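Local coordinates for APC3568 protein (Geobacillus stearothermophilus, PDB 1RFZ) that is of unknown function but belongs to the PgpA family, whose members are generally assigned phosphatidylglycerophosphatase activity, at residues R17-E22 against A66-I71; E28-L33 against P127-Y132; Y35-K40 against F116-Y121; E52-V57 against A154-R159. All coordinates share one frame; numbering follows the deposited sequence.

Contact 1: R17-E22 against A66-I71; sequences RRWLEE and AILTGI
Trp19 and Leu20 on helix 13-22 meet Ile67, Leu68 and Ile71 on helix 61-76. The two short segments run in the same general sense, 39° apart, with axes 10.0 Å from each other at closest approach. Trp19, with Leu20 beside it, bridges that spacing, and the six-membered ring of the indole has Leu68 over one face and Ile71 at its edge. With CG anti to its carbonyl carbon (chi1 -72°), the ring leans across to the second helix. There Leu68 CD2 makes a CH-pi contact, 3.9 Å from the centroid of the Trp19 six-membered ring and 14° off its normal, and the two side chains are crossed nearly at a right angle. Ile71 CB lies near the ring plane, 3.9 Å from Trp19 CE3, and these two side chains run past one another in opposite directions. Leu20 crosses both isoleucines at about a right angle, CD2 lying 3.6 Å from Ile67 CG2 and 3.7 Å from Ile71 CD1. Leu145 of helix 145-163 touches both Leu20 and Ile71. The second subunit also reaches the contact, its Leu86 packing on Leu68 and its Glu84 on Trp19. No hydrogen bond or salt bridge spans the two segments, so the helix pair is joined here by van der Waals and CH-pi contacts, with the aromatic face and edge each given an aliphatic partner.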
# COMPACT_ATOMS: atom_id res chain seq x y z
N ARG A 17 -22.15 -11.49 -2.19
CA ARG A 17 -23.27 -10.81 -1.56
C ARG A 17 -23.99 -11.75 -0.60
O ARG A 17 -24.35 -11.37 0.51
CB ARG A 17 -24.27 -10.30 -2.60
CG ARG A 17 -23.89 -8.99 -3.24
CD ARG A 17 -24.74 -8.67 -4.46
NE ARG A 17 -24.43 -7.35 -5.01
CZ ARG A 17 -24.85 -6.20 -4.48
NH1 ARG A 17 -25.62 -6.21 -3.39
NH2 ARG A 17 -24.50 -5.05 -5.03
N ARG A 18 -24.19 -12.99 -1.04
CA ARG A 18 -24.87 -13.97 -0.21
C ARG A 18 -24.10 -14.20 1.10
O ARG A 18 -24.65 -14.06 2.18
CB ARG A 18 -25.03 -15.28 -0.98
CG ARG A 18 -26.09 -16.22 -0.42
CD ARG A 18 -26.15 -17.49 -1.25
NE ARG A 18 -24.81 -18.07 -1.39
CZ ARG A 18 -24.54 -19.16 -2.10
NH1 ARG A 18 -25.51 -19.80 -2.74
NH2 ARG A 18 -23.29 -19.61 -2.17
N TRP A 19 -22.82 -14.55 0.99
CA TRP A 19 -21.99 -14.78 2.17
C TRP A 19 -22.15 -13.62 3.15
O TRP A 19 -22.35 -13.85 4.35
CB TRP A 19 -20.52 -14.92 1.77
CG TRP A 19 -20.19 -16.22 1.08
CD1 TRP A 19 -21.05 -17.00 0.37
CD2 TRP A 19 -18.89 -16.82 0.92
NE1 TRP A 19 -20.38 -18.04 -0.22
CE2 TRP A 19 -19.05 -17.95 0.09
CE3 TRP A 19 -17.61 -16.51 1.39
CZ2 TRP A 19 -17.98 -18.77 -0.28
CZ3 TRP A 19 -16.54 -17.33 1.03
CH2 TRP A 19 -16.73 -18.45 0.20
N LEU A 20 -22.06 -12.39 2.65
CA LEU A 20 -22.20 -11.21 3.52
C LEU A 20 -23.50 -11.27 4.32
O LEU A 20 -23.51 -10.99 5.51
CB LEU A 20 -22.18 -9.90 2.70
CG LEU A 20 -20.84 -9.40 2.13
CD1 LEU A 20 -21.00 -7.99 1.60
CD2 LEU A 20 -19.79 -9.43 3.22
N GLU A 21 -24.58 -11.64 3.63
CA GLU A 21 -25.90 -11.77 4.25
C GLU A 21 -25.86 -12.93 5.24
O GLU A 21 -26.49 -12.86 6.29
CB GLU A 21 -26.95 -12.05 3.17
CG GLU A 21 -28.35 -12.32 3.71
CD GLU A 21 -29.20 -11.06 3.85
OE1 GLU A 21 -29.44 -10.40 2.82
OE2 GLU A 21 -29.62 -10.74 4.99
N GLU A 22 -25.12 -13.99 4.88
CA GLU A 22 -24.98 -15.19 5.71
C GLU A 22 -24.08 -15.01 6.93
O GLU A 22 -23.97 -15.93 7.75
CB GLU A 22 -24.44 -16.35 4.88
CG GLU A 22 -25.45 -16.98 3.96
CD GLU A 22 -24.82 -17.99 3.03
OE1 GLU A 22 -24.04 -18.84 3.51
OE2 GLU A 22 -25.11 -17.94 1.81
N ALA A 66 -11.54 -10.17 -2.06
CA ALA A 66 -11.26 -9.85 -0.67
C ALA A 66 -12.36 -10.43 0.20
O ALA A 66 -12.10 -11.20 1.11
CB ALA A 66 -11.16 -8.35 -0.49
N ILE A 67 -13.60 -10.05 -0.10
CA ILE A 67 -14.74 -10.53 0.68
C ILE A 67 -14.78 -12.04 0.78
O ILE A 67 -15.10 -12.57 1.84
CB ILE A 67 -16.08 -10.06 0.08
CG1 ILE A 67 -16.14 -8.54 0.02
CG2 ILE A 67 -17.25 -10.60 0.94
CD1 ILE A 67 -17.50 -8.04 -0.36
N LEU A 68 -14.49 -12.75 -0.31
CA LEU A 68 -14.54 -14.21 -0.24
C LEU A 68 -13.48 -14.77 0.71
O LEU A 68 -13.83 -15.41 1.70
CB LEU A 68 -14.39 -14.86 -1.64
CG LEU A 68 -15.55 -14.65 -2.62
CD1 LEU A 68 -15.45 -15.68 -3.73
CD2 LEU A 68 -16.89 -14.80 -1.92
N THR A 69 -12.21 -14.50 0.41
CA THR A 69 -11.10 -14.97 1.25
C THR A 69 -11.33 -14.62 2.74
O THR A 69 -11.11 -15.43 3.64
CB THR A 69 -9.77 -14.33 0.82
OG1 THR A 69 -9.56 -14.55 -0.58
CG2 THR A 69 -8.63 -14.95 1.61
N GLY A 70 -11.79 -13.39 2.97
CA GLY A 70 -12.05 -12.95 4.33
C GLY A 70 -13.03 -13.85 5.05
O GLY A 70 -12.69 -14.45 6.05
N ILE A 71 -14.25 -13.94 4.54
CA ILE A 71 -15.25 -14.77 5.19
C ILE A 71 -14.95 -16.27 5.13
O ILE A 71 -15.61 -17.06 5.80
CB ILE A 71 -16.66 -14.52 4.61
CG1 ILE A 71 -17.02 -13.03 4.72
CG2 ILE A 71 -17.69 -15.31 5.38
CD1 ILE A 71 -18.46 -12.70 4.33

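Contact 2: E28-L33 against P127-Y132; sequences EKIAEL and PGILQY
Ile129 packs on Lys29 where the turn leading into helix 129-134 meets helix 27-38 of an all-helical fold. Ile129 CB points to the opposing helix and its branches divide the work. CG1 lies 3.6 Å from Lys29 CB and also approaches the Lys29 carbonyl oxygen. Beyond it, the CD1 tip of Ile129 lies against the backbone of helix 27-38, 3.4 Å from Lys29 CB and 3.7 Å from Ile30 N, and also reaches Ile30 CG1. The other branch, Ile129 CG2, lies against the far part of the lysine, 3.7 Å from Lys29 CD and about as near to Lys29 CE. The lysine chain bends at chi3 (-70°) as its CD and CE pass this methyl; its NZ is hydrogen-bonded to the carbonyl oxygen of Gly24, so the aliphatic shaft serves the isoleucine while the charged end is held by the preceding loop. One turn further along, Leu33 spreads its two methyls over the start of the second segment. Leu33 CD1 meets Leu130 CD1 at 4.0 Å, the leucines crossing obliquely, and Leu33 CD2 lies by the Pro127 ring. Gly128, with a positive phi of 58°, carries the chain between Pro127 and Ile129 close to Leu33 CD2. Val149 of helix 145-163 touches both Leu33 and Ile129. The second methyl of Leu33 ends on main-chain atoms: Leu33 CD2 is 3.2 Å from Pro127 O.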
# COMPACT_ATOMS: atom_id res chain seq x y z
N GLU A 28 -27.26 -2.63 3.08
CA GLU A 28 -27.89 -1.48 3.73
C GLU A 28 -27.23 -1.01 5.03
O GLU A 28 -27.12 0.18 5.29
CB GLU A 28 -29.37 -1.79 4.00
CG GLU A 28 -30.13 -0.73 4.77
CD GLU A 28 -31.18 -0.03 3.92
OE1 GLU A 28 -32.12 -0.71 3.47
OE2 GLU A 28 -31.05 1.19 3.71
N LYS A 29 -26.83 -1.96 5.87
CA LYS A 29 -26.21 -1.59 7.14
C LYS A 29 -24.80 -1.04 6.88
O LYS A 29 -24.26 -0.26 7.69
CB LYS A 29 -26.18 -2.79 8.09
CG LYS A 29 -27.57 -3.11 8.66
CD LYS A 29 -27.57 -4.27 9.65
CE LYS A 29 -27.32 -5.60 8.97
NZ LYS A 29 -27.52 -6.73 9.93
N ILE A 30 -24.22 -1.43 5.74
CA ILE A 30 -22.92 -0.94 5.31
C ILE A 30 -23.18 0.49 4.85
O ILE A 30 -22.45 1.42 5.22
CB ILE A 30 -22.39 -1.73 4.13
CG1 ILE A 30 -22.26 -3.21 4.50
CG2 ILE A 30 -21.01 -1.20 3.73
CD1 ILE A 30 -21.52 -4.02 3.44
N ALA A 31 -24.21 0.66 4.03
CA ALA A 31 -24.58 1.98 3.53
C ALA A 31 -24.94 2.82 4.75
O ALA A 31 -24.84 4.06 4.72
CB ALA A 31 -25.78 1.88 2.58
N GLU A 32 -25.35 2.16 5.83
CA GLU A 32 -25.69 2.90 7.03
C GLU A 32 -24.40 3.52 7.56
O GLU A 32 -24.40 4.63 8.09
CB GLU A 32 -26.33 1.96 8.07
CG GLU A 32 -27.74 1.53 7.67
CD GLU A 32 -28.45 0.71 8.73
OE1 GLU A 32 -28.63 1.22 9.86
OE2 GLU A 32 -28.82 -0.45 8.44
N LEU A 33 -23.29 2.81 7.37
CA LEU A 33 -21.98 3.28 7.79
C LEU A 33 -21.54 4.44 6.90
O LEU A 33 -20.84 5.34 7.35
CB LEU A 33 -20.96 2.16 7.68
CG LEU A 33 -21.17 0.96 8.61
CD1 LEU A 33 -20.13 -0.11 8.32
CD2 LEU A 33 -21.07 1.43 10.05
N PRO A 127 -19.10 1.90 14.73
CA PRO A 127 -20.55 2.16 14.74
C PRO A 127 -21.34 1.12 13.92
O PRO A 127 -20.76 0.39 13.11
CB PRO A 127 -20.63 3.56 14.17
CG PRO A 127 -19.52 3.58 13.18
CD PRO A 127 -18.40 2.91 13.92
N GLY A 128 -22.66 1.05 14.16
CA GLY A 128 -23.54 0.13 13.45
C GLY A 128 -23.20 -1.35 13.55
O GLY A 128 -22.78 -1.83 14.62
N ILE A 129 -23.39 -2.08 12.45
CA ILE A 129 -23.10 -3.51 12.44
C ILE A 129 -21.77 -3.85 13.07
O ILE A 129 -21.66 -4.82 13.82
CB ILE A 129 -23.07 -4.08 11.02
CG1 ILE A 129 -23.15 -2.94 10.00
CG2 ILE A 129 -24.18 -5.09 10.85
CD1 ILE A 129 -22.91 -3.39 8.57
N LEU A 130 -20.75 -3.04 12.77
CA LEU A 130 -19.42 -3.26 13.30
C LEU A 130 -19.52 -3.65 14.76
O LEU A 130 -18.80 -4.53 15.25
CB LEU A 130 -18.57 -2.00 13.10
CG LEU A 130 -18.32 -1.69 11.61
CD1 LEU A 130 -17.63 -0.34 11.43
CD2 LEU A 130 -17.48 -2.83 11.00
N GLN A 131 -20.46 -2.99 15.44
CA GLN A 131 -20.72 -3.25 16.85
C GLN A 131 -20.97 -4.75 17.03
O GLN A 131 -20.37 -5.39 17.90
CB GLN A 131 -21.96 -2.48 17.29
CG GLN A 131 -22.40 -2.79 18.70
CD GLN A 131 -21.42 -2.30 19.74
OE1 GLN A 131 -21.56 -2.58 20.93
NE2 GLN A 131 -20.41 -1.54 19.30
N TYR A 132 -21.86 -5.29 16.21
CA TYR A 132 -22.19 -6.70 16.28
C TYR A 132 -21.05 -7.62 15.87
O TYR A 132 -20.83 -8.66 16.49
CB TYR A 132 -23.41 -7.01 15.40
CG TYR A 132 -23.53 -8.47 15.01
CD1 TYR A 132 -23.65 -9.46 15.97
CD2 TYR A 132 -23.48 -8.85 13.67
CE1 TYR A 132 -23.72 -10.81 15.62
CE2 TYR A 132 -23.55 -10.19 13.30
CZ TYR A 132 -23.66 -11.16 14.28
OH TYR A 132 -23.71 -12.49 13.91

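Contact 3: Y35-K40 against F116-Y121; sequences YYLQSK and FTNYGY
The C-terminal part of helix 27-38 faces helix 115-125 across a gap in which Leu37 and Asn118 are the nearest backbone positions, 7.3 Å apart from CA to CA. Their side chains reach for each other tip to tip. Leu37 CD2 lies 4.0 Å from Asn118 CG, and CD1 approaches Asn118 CB and ND2, so the carboxamide meets only hydrocarbon from this helix; its OD1 is instead hydrogen-bonded to Lys124 NZ of the third subunit. The same Leu37 CD2 also touches Tyr121, coming to the edge of the ring, near its plane, 4.0 Å from Tyr121 CD1. Tyr121 extends across because CG stands anti to its backbone N (chi1 -179°), and the similarly disposed Tyr36 crosses it at about a right angle. The two phenol rings meet through their CE1 atoms, 3.7 Å apart, with Tyr121 CE1 lying near the plane of the Tyr36 ring. The hydroxyls come near each other without a hydrogen bond, Tyr36 OH being 3.6 Å from Tyr121 OH. Lys124 of the third subunit makes a cation-pi contact with Tyr121, and Tyr121 of that subunit packs on its counterpart, so this edge of the contact belongs to a subunit interface. Within the chain, Tyr36 and Leu37 continue onto Ile122 of helix 115-125, while helix 145-163 runs beside both segments, contributing Ser157 against Asn118 and Leu160 against Gln38.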
# COMPACT_ATOMS: atom_id res chain seq x y z
N TYR A 35 -23.53 6.71 5.49
CA TYR A 35 -24.24 7.93 5.87
C TYR A 35 -23.52 8.53 7.10
O TYR A 35 -23.36 9.74 7.21
CB TYR A 35 -25.71 7.62 6.22
CG TYR A 35 -26.65 8.81 6.13
CD1 TYR A 35 -27.14 9.24 4.89
CD2 TYR A 35 -27.07 9.50 7.28
CE1 TYR A 35 -28.02 10.33 4.79
CE2 TYR A 35 -27.95 10.59 7.20
CZ TYR A 35 -28.42 11.00 5.95
OH TYR A 35 -29.28 12.08 5.85
N TYR A 36 -23.08 7.66 8.00
CA TYR A 36 -22.37 8.07 9.21
C TYR A 36 -21.10 8.86 8.87
O TYR A 36 -20.76 9.82 9.57
CB TYR A 36 -22.02 6.82 10.03
CG TYR A 36 -21.05 7.01 11.19
CD1 TYR A 36 -19.69 7.25 10.97
CD2 TYR A 36 -21.49 6.90 12.51
CE1 TYR A 36 -18.78 7.36 12.04
CE2 TYR A 36 -20.59 7.01 13.60
CZ TYR A 36 -19.24 7.24 13.36
OH TYR A 36 -18.36 7.35 14.43
N LEU A 37 -20.42 8.47 7.80
CA LEU A 37 -19.19 9.15 7.39
C LEU A 37 -19.43 10.36 6.49
O LEU A 37 -18.80 11.41 6.65
CB LEU A 37 -18.25 8.18 6.67
CG LEU A 37 -17.75 6.94 7.42
CD1 LEU A 37 -17.06 5.99 6.45
CD2 LEU A 37 -16.82 7.36 8.54
N GLN A 38 -20.34 10.22 5.53
CA GLN A 38 -20.60 11.30 4.59
C GLN A 38 -21.76 12.24 4.93
O GLN A 38 -21.96 13.27 4.25
CB GLN A 38 -20.80 10.71 3.19
CG GLN A 38 -19.50 10.33 2.49
CD GLN A 38 -18.78 11.53 1.89
OE1 GLN A 38 -19.35 12.28 1.10
NE2 GLN A 38 -17.52 11.72 2.27
N SER A 39 -22.52 11.91 5.97
CA SER A 39 -23.65 12.74 6.37
C SER A 39 -23.20 14.18 6.61
O SER A 39 -23.60 15.09 5.90
CB SER A 39 -24.30 12.18 7.63
OG SER A 39 -25.66 12.55 7.71
N LYS A 40 -22.37 14.37 7.63
CA LYS A 40 -21.88 15.69 7.99
C LYS A 40 -21.62 16.57 6.76
O LYS A 40 -22.15 17.67 6.66
CB LYS A 40 -20.58 15.57 8.80
CG LYS A 40 -20.75 14.91 10.16
CD LYS A 40 -19.40 14.56 10.78
CE LYS A 40 -19.57 13.76 12.07
NZ LYS A 40 -18.30 13.10 12.49
N PHE A 116 -8.38 6.22 3.38
CA PHE A 116 -7.61 5.64 4.47
C PHE A 116 -8.06 6.09 5.85
O PHE A 116 -8.33 5.28 6.72
CB PHE A 116 -6.12 5.94 4.34
CG PHE A 116 -5.44 5.21 3.23
CD1 PHE A 116 -6.06 4.13 2.60
CD2 PHE A 116 -4.17 5.61 2.80
CE1 PHE A 116 -5.44 3.45 1.57
CE2 PHE A 116 -3.53 4.94 1.78
CZ PHE A 116 -4.17 3.85 1.15
N THR A 117 -8.10 7.40 6.05
CA THR A 117 -8.48 7.94 7.33
C THR A 117 -9.86 7.46 7.79
O THR A 117 -10.02 6.96 8.91
CB THR A 117 -8.41 9.47 7.30
OG1 THR A 117 -9.20 9.99 8.38
CG2 THR A 117 -8.93 10.01 5.97
N ASN A 118 -10.87 7.58 6.93
CA ASN A 118 -12.19 7.12 7.33
C ASN A 118 -12.20 5.65 7.71
O ASN A 118 -12.95 5.23 8.59
CB ASN A 118 -13.21 7.36 6.22
CG ASN A 118 -13.84 8.73 6.30
OD1 ASN A 118 -13.68 9.46 7.28
ND2 ASN A 118 -14.58 9.09 5.26
N TYR A 119 -11.34 4.87 7.06
CA TYR A 119 -11.27 3.45 7.36
C TYR A 119 -10.87 3.18 8.80
O TYR A 119 -11.60 2.53 9.56
CB TYR A 119 -10.28 2.75 6.45
CG TYR A 119 -10.04 1.36 6.96
CD1 TYR A 119 -8.82 1.01 7.55
CD2 TYR A 119 -11.06 0.41 6.93
CE1 TYR A 119 -8.64 -0.26 8.11
CE2 TYR A 119 -10.89 -0.85 7.48
CZ TYR A 119 -9.69 -1.17 8.07
OH TYR A 119 -9.54 -2.42 8.60
N GLY A 120 -9.68 3.64 9.17
CA GLY A 120 -9.20 3.43 10.52
C GLY A 120 -10.15 4.06 11.50
O GLY A 120 -10.35 3.56 12.60
N TYR A 121 -10.76 5.18 11.08
CA TYR A 121 -11.70 5.89 11.93
C TYR A 121 -12.90 5.03 12.37
O TYR A 121 -13.17 4.92 13.57
CB TYR A 121 -12.20 7.14 11.24
CG TYR A 121 -13.16 7.91 12.10
CD1 TYR A 121 -14.47 8.14 11.69
CD2 TYR A 121 -12.75 8.40 13.35
CE1 TYR A 121 -15.37 8.82 12.50
CE2 TYR A 121 -13.64 9.08 14.17
CZ TYR A 121 -14.96 9.29 13.73
OH TYR A 121 -15.86 9.96 14.53

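Contact 4: E52-V57 against A154-R159; sequences ENVNRV and AAASSR. With SO4 (sulfate ion), chain E.
Arg159 reaches from helix 145-163 across Asn53 and Arg56 of helix 47-58, where the two short segments cross at 112° with axes 8.4 Å apart. The apolar part of the crossing depends on small residues: Ala156 lies opposite Asn53, with their CA atoms 5.1 Å apart. The Ala156 methyl packs on Asn53 CB and Val54 CG2, and Val57 CG2 comes down on Ala155 CB at 3.9 Å and on the backbone of Ala156. The polar part is carried by Arg159, whose chain is extended from CG to NE with CG anti to the backbone N. Its NH1 donates to Asn53 OD1, which lies at the edge of the guanidinium near its plane; the modelled length is very short and should not be taken literally. The amide and guanidinium planes are 64° apart. Arg56 CG lies over one face of the same guanidinium. The third kind of interaction is with a sulfate ion, probably from the crystallisation liquor. Arg159 NH2 gives it the straighter bond, 2.7 Å to sulfate O2 at 164°, and Arg56 NE adds one of 3.0 Å to the same oxygen. Both arginines therefore converge on one anion, which would be expected to ease the repulsion between Arg56 NE and Arg159 NH2, 3.8 Å apart. The small alanine side chains let two helices of this all-helical fold come close as they cross steeply, and beside that crossing the two arginines together bind a sulfate in the crystal; whether an anion binds here naturally is not known.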
# COMPACT_ATOMS: atom_id res chain seq x y z
N GLU A 52 -26.09 2.86 -3.42
CA GLU A 52 -25.57 2.83 -4.78
C GLU A 52 -24.06 2.59 -4.72
O GLU A 52 -23.55 1.63 -5.31
CB GLU A 52 -25.87 4.16 -5.48
CG GLU A 52 -26.53 4.00 -6.83
CD GLU A 52 -25.76 3.06 -7.76
OE1 GLU A 52 -24.69 3.46 -8.27
OE2 GLU A 52 -26.23 1.91 -7.96
N ASN A 53 -23.38 3.47 -4.00
CA ASN A 53 -21.94 3.41 -3.81
C ASN A 53 -21.51 2.07 -3.20
O ASN A 53 -20.63 1.38 -3.74
CB ASN A 53 -21.50 4.58 -2.92
CG ASN A 53 -21.36 5.88 -3.70
OD1 ASN A 53 -20.47 6.00 -4.56
ND2 ASN A 53 -22.22 6.86 -3.42
N VAL A 54 -22.13 1.69 -2.09
CA VAL A 54 -21.80 0.40 -1.49
C VAL A 54 -21.89 -0.71 -2.57
O VAL A 54 -21.02 -1.58 -2.66
CB VAL A 54 -22.74 0.09 -0.31
CG1 VAL A 54 -22.27 -1.16 0.43
CG2 VAL A 54 -22.78 1.26 0.64
N ASN A 55 -22.94 -0.67 -3.39
CA ASN A 55 -23.09 -1.68 -4.43
C ASN A 55 -21.95 -1.55 -5.42
O ASN A 55 -21.44 -2.54 -5.95
CB ASN A 55 -24.42 -1.49 -5.17
CG ASN A 55 -25.61 -1.92 -4.33
OD1 ASN A 55 -25.62 -2.99 -3.73
ND2 ASN A 55 -26.65 -1.08 -4.31
N ARG A 56 -21.55 -0.31 -5.66
CA ARG A 56 -20.48 -0.04 -6.60
C ARG A 56 -19.17 -0.71 -6.22
O ARG A 56 -18.53 -1.34 -7.05
CB ARG A 56 -20.27 1.47 -6.73
CG ARG A 56 -19.97 1.86 -8.14
CD ARG A 56 -21.10 1.43 -9.04
NE ARG A 56 -20.70 1.46 -10.43
CZ ARG A 56 -21.51 1.16 -11.44
NH1 ARG A 56 -22.77 0.82 -11.20
NH2 ARG A 56 -21.06 1.21 -12.69
N VAL A 57 -18.79 -0.57 -4.95
CA VAL A 57 -17.57 -1.19 -4.46
C VAL A 57 -17.64 -2.72 -4.54
O VAL A 57 -16.68 -3.40 -4.94
CB VAL A 57 -17.32 -0.77 -2.99
CG1 VAL A 57 -16.28 -1.68 -2.33
CG2 VAL A 57 -16.84 0.66 -2.96
N ALA A 154 -15.79 2.70 3.92
CA ALA A 154 -14.79 3.73 3.65
C ALA A 154 -14.64 3.99 2.15
O ALA A 154 -14.73 5.14 1.69
CB ALA A 154 -13.45 3.30 4.25
N ALA A 155 -14.38 2.92 1.40
CA ALA A 155 -14.20 2.97 -0.05
C ALA A 155 -15.43 3.53 -0.76
O ALA A 155 -15.31 4.21 -1.78
CB ALA A 155 -13.89 1.56 -0.57
N ALA A 156 -16.61 3.21 -0.25
CA ALA A 156 -17.85 3.70 -0.83
C ALA A 156 -17.91 5.21 -0.64
O ALA A 156 -18.37 5.95 -1.51
CB ALA A 156 -19.04 3.05 -0.14
N SER A 157 -17.43 5.67 0.52
CA SER A 157 -17.40 7.10 0.84
C SER A 157 -16.35 7.81 -0.01
O SER A 157 -16.52 8.96 -0.43
CB SER A 157 -17.10 7.28 2.32
OG SER A 157 -17.27 8.63 2.69
N SER A 158 -15.24 7.11 -0.24
CA SER A 158 -14.15 7.64 -1.05
C SER A 158 -14.71 7.86 -2.45
O SER A 158 -14.46 8.88 -3.07
CB SER A 158 -13.00 6.64 -1.07
OG SER A 158 -11.87 7.18 -1.70
N ARG A 159 -15.51 6.90 -2.92
CA ARG A 159 -16.14 6.98 -4.23
C ARG A 159 -17.27 8.02 -4.24
O ARG A 159 -17.45 8.75 -5.21
CB ARG A 159 -16.72 5.63 -4.63
CG ARG A 159 -17.50 5.70 -5.93
CD ARG A 159 -17.97 4.36 -6.37
NE ARG A 159 -18.63 4.42 -7.68
CZ ARG A 159 -19.80 5.01 -7.90
NH1 ARG A 159 -20.46 5.60 -6.92
NH2 ARG A 159 -20.33 4.98 -9.12
S SO4 E . -17.31 3.18 -10.84
O1 SO4 E . -16.40 4.35 -10.74
O2 SO4 E . -18.71 3.65 -10.80
O3 SO4 E . -17.05 2.22 -9.74
O4 SO4 E . -17.08 2.46 -12.12

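Contacts 1 and 4 are buried helix-helix crossings, whereas contacts 2 and 3 are only partly buried. Contacts 2 and 3 share helix 27-38 and meet where Pro127 packs on Tyr36. Helix 145-163, a partner in contact 4, also lies against the other three. A probable hydrogen bond from Arg17 to Asn55 joins contacts 1 and 4, Ile30 and Ala31 packing on Val54 joins contacts 2 and 4, and contacts 3 and 4 meet at Ser157, beside Gln38 and Asn118. Contacts 1 and 3 border the second and third subunits; no other chain touches contacts 2 and 4. Contacts 1 and 2 are apolar across their segments, contact 3 mixes aromatic and amide groups, and contact 4 adds an arginine pair holding sulfate.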